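Local coordinates for hypothetical protein S4005 (Shigella flexneri 2a, PDB 1Z67) that is of unknown function but folds as an all-helical YidB-like protein with a homeodomain-like motif, consistent with kinship to helix-turn-helix proteins, at residues G33-Q36 with V37-E40; E40-S44 with G45-A49; P101-I104 with D105-P109; Q62-G66 with E67-S71. All coordinates share one frame; numbering follows the deposited sequence.

Interaction 1: residues G33-Q36 with V37-E40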
# COMPACT_ATOMS: atom_id res chain seq x y z
N GLY A 33 -6.06 8.00 -6.42
CA GLY A 33 -7.34 8.60 -6.06
C GLY A 33 -7.71 8.40 -4.59
O GLY A 33 -8.82 8.77 -4.12
N GLY A 34 -6.74 7.88 -3.82
CA GLY A 34 -6.92 7.75 -2.39
C GLY A 34 -7.15 6.33 -1.88
O GLY A 34 -7.48 5.40 -2.66
N ILE A 35 -6.97 6.14 -0.58
CA ILE A 35 -7.10 4.79 -0.02
C ILE A 35 -8.46 4.14 -0.28
O ILE A 35 -8.52 2.96 -0.58
CB ILE A 35 -6.71 4.76 1.47
CG1 ILE A 35 -6.52 3.30 1.94
CG2 ILE A 35 -7.67 5.60 2.30
CD1 ILE A 35 -5.33 2.61 1.30
N GLN A 36 -9.53 4.94 -0.28
CA GLN A 36 -10.85 4.41 -0.63
C GLN A 36 -10.98 3.76 -2.05
O GLN A 36 -11.69 2.74 -2.20
CB GLN A 36 -11.92 5.48 -0.39
CG GLN A 36 -13.31 4.93 -0.41
CD GLN A 36 -13.55 3.72 0.51
OE1 GLN A 36 -13.05 3.66 1.65
NE2 GLN A 36 -14.38 2.78 0.03
N VAL A 37 -10.32 4.32 -3.06
CA VAL A 37 -10.28 3.69 -4.38
C VAL A 37 -9.67 2.29 -4.30
O VAL A 37 -10.16 1.34 -4.91
CB VAL A 37 -9.49 4.53 -5.44
CG1 VAL A 37 -9.31 3.77 -6.74
CG2 VAL A 37 -10.17 5.86 -5.69
N LEU A 38 -8.56 2.17 -3.55
CA LEU A 38 -7.88 0.91 -3.45
C LEU A 38 -8.77 -0.07 -2.71
O LEU A 38 -8.85 -1.22 -3.13
CB LEU A 38 -6.52 1.06 -2.76
CG LEU A 38 -5.51 1.95 -3.51
CD1 LEU A 38 -4.17 1.93 -2.77
CD2 LEU A 38 -5.31 1.54 -4.98
N LEU A 39 -9.42 0.38 -1.63
CA LEU A 39 -10.33 -0.49 -0.85
C LEU A 39 -11.44 -1.05 -1.75
O LEU A 39 -11.70 -2.26 -1.76
CB LEU A 39 -10.88 0.25 0.38
CG LEU A 39 -9.87 0.65 1.48
CD1 LEU A 39 -10.50 1.54 2.58
CD2 LEU A 39 -9.29 -0.59 2.09
N GLU A 40 -12.01 -0.18 -2.56
CA GLU A 40 -13.10 -0.59 -3.48
C GLU A 40 -12.61 -1.60 -4.50
O GLU A 40 -13.32 -2.58 -4.79
CB GLU A 40 -13.75 0.58 -4.20
CG GLU A 40 -15.29 0.43 -4.46
CD GLU A 40 -15.73 -0.86 -5.16
OE1 GLU A 40 -16.20 -1.80 -4.47
OE2 GLU A 40 -15.66 -0.94 -6.39
O HOH W 1 -10.49 7.45 -2.48

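Interaction 2: residues E40-S44 with G45-A49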
# COMPACT_ATOMS: atom_id res chain seq x y z
N GLU A 40 -12.01 -0.18 -2.56
CA GLU A 40 -13.10 -0.59 -3.48
C GLU A 40 -12.61 -1.60 -4.50
O GLU A 40 -13.32 -2.58 -4.79
CB GLU A 40 -13.75 0.58 -4.20
CG GLU A 40 -15.29 0.43 -4.46
CD GLU A 40 -15.73 -0.86 -5.16
OE1 GLU A 40 -16.20 -1.80 -4.47
OE2 GLU A 40 -15.66 -0.94 -6.39
N LYS A 41 -11.37 -1.41 -4.99
CA LYS A 41 -10.80 -2.39 -5.93
C LYS A 41 -10.54 -3.74 -5.29
O LYS A 41 -10.80 -4.78 -5.91
CB LYS A 41 -9.53 -1.89 -6.57
CG LYS A 41 -9.76 -0.81 -7.54
CD LYS A 41 -8.46 -0.47 -8.22
CE LYS A 41 -8.75 0.12 -9.57
NZ LYS A 41 -7.48 0.29 -10.24
N LEU A 42 -10.05 -3.74 -4.05
CA LEU A 42 -9.87 -4.99 -3.36
C LEU A 42 -11.22 -5.72 -3.23
O LEU A 42 -11.32 -6.92 -3.47
CB LEU A 42 -9.27 -4.75 -2.00
CG LEU A 42 -7.82 -4.21 -2.04
CD1 LEU A 42 -7.41 -3.90 -0.61
CD2 LEU A 42 -6.86 -5.24 -2.60
N GLN A 43 -12.25 -4.95 -2.90
CA GLN A 43 -13.59 -5.51 -2.73
C GLN A 43 -14.22 -6.02 -4.02
O GLN A 43 -14.79 -7.13 -4.02
CB GLN A 43 -14.48 -4.48 -2.07
CG GLN A 43 -14.12 -4.34 -0.59
CD GLN A 43 -14.78 -3.18 0.10
OE1 GLN A 43 -15.12 -2.18 -0.52
NE2 GLN A 43 -14.92 -3.28 1.41
N SER A 44 -14.12 -5.23 -5.09
CA SER A 44 -14.64 -5.66 -6.41
C SER A 44 -13.81 -6.82 -7.02
O SER A 44 -14.29 -7.54 -7.91
CB SER A 44 -14.61 -4.47 -7.37
OG SER A 44 -15.48 -3.44 -6.95
N GLY A 45 -12.58 -7.02 -6.54
CA GLY A 45 -11.69 -8.02 -7.09
C GLY A 45 -11.69 -9.31 -6.32
O GLY A 45 -10.83 -10.17 -6.56
N GLY A 46 -12.64 -9.45 -5.39
CA GLY A 46 -12.82 -10.71 -4.67
C GLY A 46 -12.00 -10.88 -3.42
O GLY A 46 -11.99 -11.94 -2.83
N LEU A 47 -11.32 -9.81 -2.99
CA LEU A 47 -10.46 -9.87 -1.80
C LEU A 47 -11.14 -9.28 -0.57
O LEU A 47 -10.46 -8.95 0.42
CB LEU A 47 -9.12 -9.18 -2.06
CG LEU A 47 -8.20 -9.87 -3.08
CD1 LEU A 47 -6.90 -9.08 -3.26
CD2 LEU A 47 -7.88 -11.31 -2.68
N GLY A 48 -12.46 -9.10 -0.61
CA GLY A 48 -13.18 -8.53 0.52
C GLY A 48 -12.98 -9.26 1.85
O GLY A 48 -12.88 -8.63 2.90
N ALA A 49 -12.97 -10.61 1.82
CA ALA A 49 -12.79 -11.36 3.07
C ALA A 49 -11.37 -11.17 3.63
O ALA A 49 -11.20 -10.88 4.81
CB ALA A 49 -13.12 -12.85 2.89
O HOH W 2 -13.97 -6.03 2.83
O HOH W 3 -14.62 -9.33 -2.36

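Interaction 3: residues P101-I104 with D105-P109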
# COMPACT_ATOMS: atom_id res chain seq x y z
N PRO A 101 -1.24 -4.61 3.66
CA PRO A 101 -2.03 -5.07 4.80
C PRO A 101 -1.66 -4.32 6.07
O PRO A 101 -2.55 -3.99 6.87
CB PRO A 101 -1.69 -6.56 4.92
CG PRO A 101 -1.22 -6.93 3.55
CD PRO A 101 -0.46 -5.72 3.05
N LYS A 102 -0.37 -4.01 6.25
CA LYS A 102 0.07 -3.27 7.46
C LYS A 102 -0.43 -1.84 7.43
O LYS A 102 -0.86 -1.28 8.46
CB LYS A 102 1.59 -3.25 7.52
CG LYS A 102 2.18 -4.65 7.60
CD LYS A 102 3.70 -4.61 7.68
CE LYS A 102 4.23 -5.90 8.22
NZ LYS A 102 4.51 -6.81 7.12
N ILE A 103 -0.45 -1.25 6.24
CA ILE A 103 -0.96 0.11 6.09
C ILE A 103 -2.45 0.18 6.40
O ILE A 103 -2.91 1.05 7.17
CB ILE A 103 -0.64 0.67 4.69
CG1 ILE A 103 0.88 0.94 4.57
CG2 ILE A 103 -1.42 1.97 4.43
CD1 ILE A 103 1.36 1.09 3.11
N ILE A 104 -3.21 -0.75 5.83
CA ILE A 104 -4.67 -0.75 6.03
C ILE A 104 -4.99 -1.04 7.48
O ILE A 104 -5.83 -0.35 8.06
CB ILE A 104 -5.36 -1.68 5.04
CG1 ILE A 104 -5.19 -1.05 3.65
CG2 ILE A 104 -6.85 -1.93 5.47
CD1 ILE A 104 -5.63 -1.93 2.52
N ASP A 105 -4.28 -1.99 8.08
CA ASP A 105 -4.47 -2.30 9.51
C ASP A 105 -4.20 -1.05 10.38
O ASP A 105 -4.99 -0.66 11.23
CB ASP A 105 -3.60 -3.47 9.95
CG ASP A 105 -3.53 -3.61 11.48
OD1 ASP A 105 -4.57 -3.90 12.11
OD2 ASP A 105 -2.44 -3.42 12.05
N ALA A 106 -3.08 -0.38 10.11
CA ALA A 106 -2.69 0.83 10.86
C ALA A 106 -3.72 1.97 10.71
O ALA A 106 -3.94 2.77 11.66
CB ALA A 106 -1.32 1.29 10.40
N LEU A 107 -4.36 2.05 9.54
CA LEU A 107 -5.39 3.07 9.27
C LEU A 107 -6.77 2.79 9.86
O LEU A 107 -7.66 3.62 9.74
CB LEU A 107 -5.53 3.33 7.76
CG LEU A 107 -4.32 4.01 7.07
CD1 LEU A 107 -4.51 3.93 5.55
CD2 LEU A 107 -4.10 5.45 7.55
N SER A 108 -6.92 1.64 10.50
CA SER A 108 -8.26 1.22 10.96
C SER A 108 -8.28 0.70 12.40
O SER A 108 -8.81 -0.38 12.68
CB SER A 108 -8.83 0.16 9.99
OG SER A 108 -7.92 -0.95 9.84
N PRO A 109 -7.77 1.53 13.35
CA PRO A 109 -7.78 1.07 14.73
C PRO A 109 -9.22 0.90 15.26
O PRO A 109 -9.44 0.13 16.18
CB PRO A 109 -7.06 2.20 15.50
CG PRO A 109 -7.31 3.42 14.66
CD PRO A 109 -7.19 2.88 13.23
O HOH W 4 0.11 -2.11 10.99

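Interaction 4: residues Q62-G66 with E67-S71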
# COMPACT_ATOMS: atom_id res chain seq x y z
N GLN A 62 -4.70 -11.57 7.38
CA GLN A 62 -4.54 -12.66 6.41
C GLN A 62 -3.55 -12.32 5.29
O GLN A 62 -3.54 -11.21 4.76
CB GLN A 62 -5.88 -13.09 5.82
CG GLN A 62 -5.80 -14.39 4.97
CD GLN A 62 -7.16 -15.02 4.67
OE1 GLN A 62 -8.16 -14.75 5.35
NE2 GLN A 62 -7.21 -15.87 3.65
N SER A 63 -2.68 -13.27 4.93
CA SER A 63 -1.71 -13.05 3.87
C SER A 63 -2.40 -12.88 2.50
O SER A 63 -3.52 -13.35 2.30
CB SER A 63 -0.75 -14.25 3.82
OG SER A 63 0.03 -14.27 2.63
N VAL A 64 -1.74 -12.14 1.61
CA VAL A 64 -2.16 -11.95 0.22
C VAL A 64 -0.91 -12.03 -0.64
O VAL A 64 0.19 -11.66 -0.19
CB VAL A 64 -2.90 -10.57 0.05
CG1 VAL A 64 -1.96 -9.38 0.30
CG2 VAL A 64 -3.62 -10.43 -1.32
N SER A 65 -1.05 -12.54 -1.86
CA SER A 65 0.08 -12.61 -2.78
C SER A 65 0.16 -11.39 -3.66
O SER A 65 -0.85 -10.70 -3.89
CB SER A 65 -0.02 -13.86 -3.65
OG SER A 65 -1.04 -13.73 -4.59
N GLY A 66 1.36 -11.11 -4.19
CA GLY A 66 1.51 -10.06 -5.20
C GLY A 66 0.60 -10.29 -6.39
O GLY A 66 -0.03 -9.36 -6.91
N GLU A 67 0.49 -11.54 -6.83
CA GLU A 67 -0.37 -11.88 -7.95
C GLU A 67 -1.82 -11.52 -7.62
O GLU A 67 -2.53 -10.97 -8.48
CB GLU A 67 -0.25 -13.39 -8.22
CG GLU A 67 1.20 -13.92 -8.28
CD GLU A 67 1.76 -14.34 -6.92
OE1 GLU A 67 1.52 -15.50 -6.50
OE2 GLU A 67 2.46 -13.52 -6.27
N GLN A 68 -2.26 -11.80 -6.39
CA GLN A 68 -3.65 -11.51 -5.97
C GLN A 68 -3.88 -10.01 -6.02
O GLN A 68 -4.91 -9.54 -6.51
CB GLN A 68 -3.94 -12.06 -4.59
CG GLN A 68 -4.26 -13.54 -4.59
CD GLN A 68 -4.48 -14.08 -3.20
OE1 GLN A 68 -3.66 -13.87 -2.30
NE2 GLN A 68 -5.57 -14.81 -3.03
N LEU A 69 -2.89 -9.25 -5.56
CA LEU A 69 -3.04 -7.80 -5.60
C LEU A 69 -2.99 -7.24 -7.01
O LEU A 69 -3.74 -6.31 -7.32
CB LEU A 69 -1.97 -7.10 -4.74
CG LEU A 69 -2.17 -7.25 -3.24
CD1 LEU A 69 -1.05 -6.45 -2.54
CD2 LEU A 69 -3.60 -6.75 -2.82
N GLU A 70 -2.09 -7.74 -7.84
CA GLU A 70 -2.10 -7.27 -9.23
C GLU A 70 -3.46 -7.57 -9.89
O GLU A 70 -3.97 -6.73 -10.62
CB GLU A 70 -0.97 -7.87 -10.04
CG GLU A 70 -0.75 -7.13 -11.36
CD GLU A 70 0.25 -7.80 -12.31
OE1 GLU A 70 1.04 -8.67 -11.85
OE2 GLU A 70 0.26 -7.45 -13.51
N SER A 71 -4.06 -8.72 -9.54
CA SER A 71 -5.37 -9.13 -10.07
C SER A 71 -6.46 -8.16 -9.63
O SER A 71 -7.28 -7.74 -10.43
CB SER A 71 -5.71 -10.56 -9.66
OG SER A 71 -4.96 -11.49 -10.41
O HOH W 5 -1.44 -16.11 -5.60

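Interaction 1: residues G33-Q36 with V37-E40
Backbone bonds of the first turn of helix 35-44 join the two segments: Leu39 N donates to Ile35 O at 2.9 Å and Glu40 N to Gln36 O at 3.0 Å, while the bond from Val37 N to Gly34 O is weak. Gly34 is the N-cap, and Gly33 before it closes the preceding helix in a Schellman motif; both have positive phi, which suits glycine. Val37 turns one branch back over this junction. Its CG2, anti to its own carbonyl carbon (chi1 172° to CG1), lies 3.6 Å from Gly33 O, and a water links the same oxygen to Val37 N, so that this first-turn N-H has a second acceptor. On the buried face Ile35 meets two leucines, its CD1 4.3 Å from Leu38 CD1 and its CG1 4.3 Å from Leu39 CG. On the exposed flank the bent chain of Gln36 crosses Leu39 at about a right angle and sets OE1 3.4 Å from Leu39 CD1. Around this turn, helix 21-31 packs against Ile35 and Leu38 through Val29, with Trp28 also on Leu38; Val113 touches Ile35 and Leu39, and Asn118 OD1 accepts from Gln36 N.

Interaction 2: residues E40-S44 with G45-A49
Leu42 and Leu47 meet across a tight helix-to-helix turn, in which helix 35-44 ends, Gly45 and Gly46 carry the chain round and Leu47 stands at the N-cap of helix 48-55. The two side chains cross obliquely and touch through one methyl each, Leu42 CD2 to Leu47 CD1 at 3.9 Å. With CG anti to the carbonyl carbon in each (chi1 -67° and -68°), the two branched ends meet on the buried side of the turn. There Leu69 of helix 66-73 touches both leucines, and Trp54 of helix 48-55 adds to the cover of Leu42.

Backbone bonds bring the two residues together. Leu47 N donates to Leu42 O at 2.9 Å, and the same carbonyl receives a weak bond from Gly45 N, which also reaches Lys41 O weakly. Gly46 has a positive phi, at which a side chain would press on the preceding carbonyl oxygen.

Lys41 extends away from the turn, and its NZ bonds to Leu73 O. At the last residue of the helix, Ser44 turns its hydroxyl back to Glu40, one turn earlier; in the conformers modelled, OG donates to Glu40 OE2 at 2.6 Å, on the syn side and 26° out of the carboxylate plane.

The other side of the turn is polar and hydrated. One water joins Gln43 NE2 to Gly48 O. A second, filling in between the end of one helix and the start of the next, accepts from Gly48 N and donates to Gln43 O, at 2.8 Å from each.

Interaction 3: residues P101-I104 with D105-P109
Ile103 and Leu107 form the close apolar part of this helix end, lying side by side and pointing the same way, with Ile103 CG2 3.8 Å from Leu107 CD1. Leu107 also bends over the backbone: its CG sits 3.3 Å from Ile103 O, the carbonyl that accepts from Leu107 N at 3.0 Å. Ile104 faces a different part of the interior, where Leu51, Trp54 and Leu55 of helix 48-55 and Leu39 and Leu42 of helix 35-44 surround it, while Leu121 and Leu128 of helix 121-133 pack on Leu107.

The solvent side is held by a looser, watery link. In the conformer modelled, Asp105 carries its carboxylate beside its own carbonyl carbon (chi1 167°), and a water donates both to OD2, at 3.1 Å, and to Lys102 O. That carbonyl is also the acceptor for Ala106 N.

Past the last full turn, Ser108 folds back. Its OG, placed between its own backbone N and carbonyl carbon (chi1 55°), donates to Ile104 O at 2.8 Å, from 29° outside the carbonyl plane, with a weak bond to Leu55 O besides. Ser108 N turns instead to Asp105 O, and helix 89-106 thus ends with a serine hydroxyl taking a last-turn carbonyl by a side-chain-to-backbone hydrogen bond.

Interaction 4: residues Q62-G66 with E67-S71
Ser65 and Gln68 form a capping box at the start of helix 66-73, each side chain serving the other's backbone N-H. Gln68 can be followed outward. Its CB lies 3.3 Å from Ser65 OG and beside Ser65 O; CG continues past the same hydroxyl at 3.2 Å. Gln68 CD is then 3.7 Å from Ser65 OG, and the tip OE1 accepts from Ser65 N at 3.0 Å. That bond is nearly straight (164° at the hydrogen) and lies in the carbonyl plane, on a lone pair of OE1. In return Ser65 OG, with chi1 at 72° between its own backbone N and carbonyl carbon, accepts from Gln68 N at 2.9 Å. The reciprocal pair gives the N-H of Gln68 in the first turn a side-chain acceptor and ties down the incoming chain.

On the outer side Glu67, in the conformer modelled, is bent at chi2 and curls back until its carboxylate oxygens stand over Ser65 CB, with a water between its OE1 and Ser65 OG. Inward, Val64 CG2 touches Gln68 OE1 at 3.6 Å and also meets Leu69 CD2, the two apolar side chains crossing at about a right angle. Val64 also meets Leu47; Trp54 of helix 48-55 and Pro101 of helix 89-106 close over Val64, while Leu96 of helix 89-106 lies against Leu69.

In the fold
Interactions 1 and 2 are the two ends of helix 35-44 and share Glu40, their centres about 11 Å apart. Interaction 3 joins both from across the core: Ile104 CD1 lies 3.9 Å from Leu39 CD2 and 4.1 Å from Leu42 CD1. Interaction 4 meets interaction 2 more closely, with Leu69 CD2 3.6 Å from Leu42 CD2, and touches interaction 3 through Val64 CG1 and Pro101 CG at 4.1 Å. Interactions 1 and 4 do not touch, their nearest atoms being about 8 Å apart. The sodium ion, bound at Asp80 and Gln83, lies apart, about 10 Å from the side chain of Glu70 and 13 Å from that of Leu38.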